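Local coordinates for protein L-lysine 6-oxidase (Marinomonas mediterranea, PDB 3WEU) that oxidises the side-chain amine of L-lysine with a cysteine tryptophylquinone cofactor, releasing ammonium and the hydrogen peroxide that makes it antibacterial, at residues N82-W96 with R132-G146. Sequence-based numbering, arbitrary orientation.
Sequences NIEWTVHLANKKAAW and RQSLIIDLGPRSVSG
W85 and V87 of strand 82-91 pair through backbone hydrogen bonds with V144 and R142 of strand 142-145, the two strands running antiparallel at 157° with their axes 4.7 Å apart. After a gap at L139-P141 the pairing resumes with N91 N to I137 O and I137 N to N91 O, both 2.8 Å. H88 and D138 span the gap. With CG anti to the backbone N (chi1 -171°), the H88 ring reaches across to segment 132-146, and NE2 donates to D138 OD1 at 2.8 Å, almost straight and in the ring plane, on the syn side but 31° out of the carboxylate plane. D138 OD1 also accepts from G140 N at 3.0 Å, which comes from the opposite face of the carboxylate and closes an Asx turn, while OD2 is held by Y162. P141 lies alongside the imidazole, CD 4.0 Å from the H88 ring centroid and directly over the face, a CH-pi contact. Two waters lie in the gap, one accepting from L89 N and within reach of V87 O and G140 O, the other accepting from L139 N and within reach of L89 O and G140 O. R142 NH1 and NH2 both reach L139 O from the same face of its plane, and NH2 also bonds S154 O. On the face carrying E84 and S145, T86 OG1 and S143 OG share a 2.7 Å hydrogen bond; on the face carrying V87 and R142, V144 CG1 packs on W85 CB, beside L193. Past the strand, A95 CB rests against I136 CG1, and R132 NH2 reaches A95 O from above its carbonyl plane at 2.9 Å. Strand 223-232 pairs with the other edge of 82-91, so this strand lies inside the mixed beta sheet of the LodA N-terminal region, and the pair is an antiparallel one interrupted by a short water-bridged break.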
# COMPACT_ATOMS: atom_id res chain seq x y z
N ASN A 82 11.00 -55.85 -14.39
CA ASN A 82 10.91 -54.38 -14.37
C ASN A 82 10.39 -53.93 -13.04
O ASN A 82 9.79 -54.71 -12.36
CB ASN A 82 9.96 -53.84 -15.43
CG ASN A 82 10.29 -52.38 -15.80
OD1 ASN A 82 11.31 -51.79 -15.42
ND2 ASN A 82 9.40 -51.81 -16.55
N ILE A 83 10.58 -52.65 -12.76
CA ILE A 83 10.08 -52.01 -11.56
C ILE A 83 9.68 -50.64 -12.05
O ILE A 83 10.50 -49.90 -12.48
CB ILE A 83 11.16 -51.92 -10.45
CG1 ILE A 83 11.58 -53.33 -10.00
CG2 ILE A 83 10.61 -51.07 -9.31
CD1 ILE A 83 12.76 -53.37 -8.97
N GLU A 84 8.39 -50.32 -11.94
CA GLU A 84 7.87 -49.09 -12.46
C GLU A 84 7.25 -48.34 -11.32
O GLU A 84 6.39 -48.86 -10.62
CB GLU A 84 6.82 -49.31 -13.52
CG GLU A 84 6.50 -48.02 -14.22
CD GLU A 84 5.64 -48.24 -15.47
OE1 GLU A 84 4.86 -49.21 -15.51
OE2 GLU A 84 5.79 -47.43 -16.39
N TRP A 85 7.68 -47.11 -11.17
CA TRP A 85 7.22 -46.29 -10.09
C TRP A 85 6.35 -45.24 -10.72
O TRP A 85 6.75 -44.65 -11.70
CB TRP A 85 8.45 -45.61 -9.45
CG TRP A 85 9.52 -46.50 -8.93
CD1 TRP A 85 10.65 -46.92 -9.58
CD2 TRP A 85 9.59 -47.01 -7.63
NE1 TRP A 85 11.42 -47.69 -8.75
CE2 TRP A 85 10.80 -47.74 -7.52
CE3 TRP A 85 8.77 -46.89 -6.50
CZ2 TRP A 85 11.19 -48.38 -6.36
CZ3 TRP A 85 9.16 -47.50 -5.36
CH2 TRP A 85 10.36 -48.25 -5.28
N THR A 86 5.18 -44.98 -10.13
CA THR A 86 4.30 -43.97 -10.58
C THR A 86 4.02 -43.06 -9.42
O THR A 86 3.56 -43.49 -8.36
CB THR A 86 3.00 -44.59 -11.13
OG1 THR A 86 3.35 -45.37 -12.28
CG2 THR A 86 2.08 -43.58 -11.52
N VAL A 87 4.39 -41.81 -9.58
CA VAL A 87 4.21 -40.84 -8.51
C VAL A 87 3.30 -39.74 -8.94
O VAL A 87 3.49 -39.08 -10.02
CB VAL A 87 5.58 -40.23 -8.12
CG1 VAL A 87 5.36 -39.19 -7.01
CG2 VAL A 87 6.54 -41.32 -7.71
N HIS A 88 2.28 -39.52 -8.12
CA HIS A 88 1.35 -38.47 -8.41
C HIS A 88 1.34 -37.37 -7.32
O HIS A 88 0.74 -37.54 -6.28
CB HIS A 88 -0.08 -39.05 -8.63
CG HIS A 88 -1.08 -38.05 -9.16
ND1 HIS A 88 -2.39 -38.40 -9.46
CD2 HIS A 88 -0.98 -36.73 -9.40
CE1 HIS A 88 -3.04 -37.33 -9.88
NE2 HIS A 88 -2.20 -36.31 -9.91
N LEU A 89 2.01 -36.27 -7.60
CA LEU A 89 2.13 -35.16 -6.66
C LEU A 89 1.14 -34.08 -7.07
O LEU A 89 0.88 -33.92 -8.27
CB LEU A 89 3.55 -34.58 -6.76
CG LEU A 89 4.73 -35.51 -6.46
CD1 LEU A 89 6.06 -34.71 -6.44
CD2 LEU A 89 4.55 -36.31 -5.20
N ALA A 90 0.61 -33.34 -6.12
CA ALA A 90 -0.26 -32.18 -6.40
C ALA A 90 -0.18 -31.16 -5.27
O ALA A 90 0.32 -31.46 -4.16
CB ALA A 90 -1.73 -32.60 -6.59
N ASN A 91 -0.57 -29.93 -5.58
CA ASN A 91 -0.65 -28.91 -4.56
C ASN A 91 -2.04 -28.43 -4.56
O ASN A 91 -2.49 -27.75 -5.53
CB ASN A 91 0.32 -27.79 -4.93
CG ASN A 91 0.28 -26.61 -3.98
OD1 ASN A 91 -0.77 -26.10 -3.60
ND2 ASN A 91 1.44 -26.11 -3.71
N LYS A 92 -2.73 -28.68 -3.45
CA LYS A 92 -4.13 -28.25 -3.33
C LYS A 92 -4.30 -27.00 -2.52
O LYS A 92 -5.46 -26.66 -2.17
CB LYS A 92 -4.90 -29.36 -2.64
CG LYS A 92 -5.39 -30.47 -3.51
CD LYS A 92 -6.19 -31.41 -2.71
CE LYS A 92 -6.93 -32.51 -3.47
NZ LYS A 92 -7.80 -33.28 -2.54
N LYS A 93 -3.20 -26.32 -2.16
CA LYS A 93 -3.29 -25.28 -1.19
C LYS A 93 -4.27 -24.15 -1.63
O LYS A 93 -4.98 -23.60 -0.82
CB LYS A 93 -1.95 -24.59 -0.94
CG LYS A 93 -0.86 -25.49 -0.40
CD LYS A 93 0.36 -24.62 -0.07
CE LYS A 93 1.47 -25.48 0.54
NZ LYS A 93 2.61 -24.69 1.04
N ALA A 94 -4.18 -23.73 -2.88
CA ALA A 94 -5.01 -22.60 -3.35
C ALA A 94 -6.53 -22.94 -3.33
O ALA A 94 -7.36 -22.05 -3.34
CB ALA A 94 -4.58 -22.10 -4.72
N ALA A 95 -6.84 -24.20 -3.29
CA ALA A 95 -8.19 -24.72 -3.28
C ALA A 95 -8.71 -25.03 -1.88
O ALA A 95 -9.89 -25.34 -1.74
CB ALA A 95 -8.21 -25.98 -4.11
N TRP A 96 -7.86 -24.94 -0.84
CA TRP A 96 -8.28 -25.29 0.49
C TRP A 96 -8.79 -24.09 1.29
O TRP A 96 -8.90 -22.94 0.82
CB TRP A 96 -7.18 -26.10 1.22
CG TRP A 96 -7.74 -27.01 2.38
CD1 TRP A 96 -7.40 -26.97 3.70
CD2 TRP A 96 -8.73 -28.03 2.26
NE1 TRP A 96 -8.08 -27.89 4.39
CE2 TRP A 96 -8.94 -28.55 3.54
CE3 TRP A 96 -9.50 -28.53 1.18
CZ2 TRP A 96 -9.85 -29.55 3.80
CZ3 TRP A 96 -10.43 -29.50 1.43
CH2 TRP A 96 -10.58 -30.04 2.73
N ARG A 132 -12.87 -24.32 -8.51
CA ARG A 132 -12.03 -24.73 -7.38
C ARG A 132 -11.02 -25.76 -7.84
O ARG A 132 -9.90 -25.73 -7.44
CB ARG A 132 -12.83 -25.39 -6.29
CG ARG A 132 -14.03 -24.65 -5.74
CD ARG A 132 -13.65 -23.41 -5.01
NE ARG A 132 -12.69 -23.62 -3.91
CZ ARG A 132 -12.01 -22.62 -3.40
NH1 ARG A 132 -12.25 -21.38 -3.85
NH2 ARG A 132 -11.09 -22.84 -2.44
N GLN A 133 -11.42 -26.70 -8.67
CA GLN A 133 -10.49 -27.71 -9.09
C GLN A 133 -9.35 -27.09 -9.90
O GLN A 133 -8.21 -27.58 -9.83
CB GLN A 133 -11.19 -28.88 -9.82
CG GLN A 133 -10.24 -30.00 -10.27
CD GLN A 133 -10.87 -30.98 -11.26
OE1 GLN A 133 -11.15 -30.62 -12.40
NE2 GLN A 133 -11.04 -32.20 -10.84
N SER A 134 -9.57 -25.97 -10.57
CA SER A 134 -8.50 -25.47 -11.42
C SER A 134 -7.48 -24.67 -10.57
O SER A 134 -6.39 -24.33 -11.01
CB SER A 134 -9.08 -24.67 -12.60
OG SER A 134 -9.42 -23.41 -12.09
N LEU A 135 -7.83 -24.43 -9.33
CA LEU A 135 -6.91 -23.78 -8.39
C LEU A 135 -5.78 -24.74 -7.95
O LEU A 135 -4.72 -24.26 -7.50
CB LEU A 135 -7.69 -23.27 -7.15
CG LEU A 135 -8.60 -22.05 -7.42
CD1 LEU A 135 -9.47 -21.82 -6.17
CD2 LEU A 135 -7.75 -20.83 -7.76
N ILE A 136 -6.03 -26.04 -8.08
CA ILE A 136 -5.12 -27.07 -7.69
C ILE A 136 -4.01 -27.06 -8.72
O ILE A 136 -4.25 -26.85 -9.92
CB ILE A 136 -5.78 -28.46 -7.74
CG1 ILE A 136 -6.99 -28.49 -6.82
CG2 ILE A 136 -4.83 -29.61 -7.38
CD1 ILE A 136 -7.72 -29.77 -6.79
N ILE A 137 -2.78 -27.29 -8.26
CA ILE A 137 -1.70 -27.56 -9.18
C ILE A 137 -1.58 -29.05 -9.27
O ILE A 137 -1.16 -29.72 -8.30
CB ILE A 137 -0.35 -26.96 -8.79
CG1 ILE A 137 -0.43 -25.47 -8.55
CG2 ILE A 137 0.69 -27.22 -9.90
CD1 ILE A 137 0.90 -24.80 -8.19
N ASP A 138 -1.96 -29.60 -10.44
CA ASP A 138 -2.03 -30.99 -10.70
C ASP A 138 -1.67 -31.27 -12.18
O ASP A 138 -2.42 -30.90 -13.13
CB ASP A 138 -3.43 -31.48 -10.39
CG ASP A 138 -3.63 -32.96 -10.69
OD1 ASP A 138 -2.65 -33.71 -10.92
OD2 ASP A 138 -4.80 -33.42 -10.63
N LEU A 139 -0.53 -31.90 -12.38
CA LEU A 139 0.03 -32.11 -13.71
C LEU A 139 -0.06 -33.56 -14.03
O LEU A 139 0.50 -34.01 -15.02
CB LEU A 139 1.46 -31.63 -13.74
CG LEU A 139 1.69 -30.18 -13.34
CD1 LEU A 139 3.16 -29.82 -13.53
CD2 LEU A 139 0.81 -29.16 -14.07
N GLY A 140 -0.80 -34.30 -13.21
CA GLY A 140 -0.93 -35.74 -13.38
C GLY A 140 0.27 -36.48 -12.84
O GLY A 140 1.25 -35.82 -12.45
N PRO A 141 0.20 -37.81 -12.84
CA PRO A 141 1.15 -38.79 -12.47
C PRO A 141 2.22 -38.82 -13.54
O PRO A 141 2.01 -38.31 -14.66
CB PRO A 141 0.35 -40.08 -12.39
CG PRO A 141 -0.75 -39.92 -13.38
CD PRO A 141 -1.07 -38.46 -13.27
N ARG A 142 3.42 -39.13 -13.08
CA ARG A 142 4.50 -39.46 -13.99
C ARG A 142 4.98 -40.81 -13.55
O ARG A 142 4.83 -41.16 -12.36
CB ARG A 142 5.68 -38.47 -13.92
CG ARG A 142 5.45 -37.05 -14.37
CD ARG A 142 5.05 -36.91 -15.84
NE ARG A 142 4.67 -35.57 -16.17
CZ ARG A 142 3.49 -35.02 -15.92
NH1 ARG A 142 2.57 -35.68 -15.28
NH2 ARG A 142 3.26 -33.77 -16.25
N SER A 143 5.59 -41.56 -14.47
CA SER A 143 6.17 -42.89 -14.24
C SER A 143 7.63 -42.93 -14.67
O SER A 143 8.06 -42.24 -15.62
CB SER A 143 5.39 -43.92 -15.06
OG SER A 143 4.10 -44.02 -14.46
N VAL A 144 8.41 -43.70 -13.95
CA VAL A 144 9.78 -43.91 -14.30
C VAL A 144 10.08 -45.37 -14.06
O VAL A 144 9.54 -46.00 -13.17
CB VAL A 144 10.59 -42.89 -13.46
CG1 VAL A 144 10.75 -43.34 -12.01
CG2 VAL A 144 11.86 -42.59 -14.07
N SER A 145 10.98 -45.93 -14.87
CA SER A 145 11.50 -47.26 -14.69
C SER A 145 12.79 -47.45 -15.42
O SER A 145 13.15 -46.69 -16.34
CB SER A 145 10.54 -48.28 -15.23
OG SER A 145 10.32 -48.07 -16.63
N GLY A 146 13.52 -48.45 -15.02
CA GLY A 146 14.78 -48.75 -15.70
C GLY A 146 15.99 -48.08 -15.05
O GLY A 146 15.95 -47.50 -13.93
O HOH W 1 13.14 -49.25 -12.19
O HOH W 2 8.34 -46.25 -16.66
O HOH W 3 3.24 -36.27 -10.34
O HOH W 4 1.34 -33.54 -11.01
O HOH W 5 -2.80 -24.86 -5.38
O HOH W 6 -12.37 -26.19 -2.61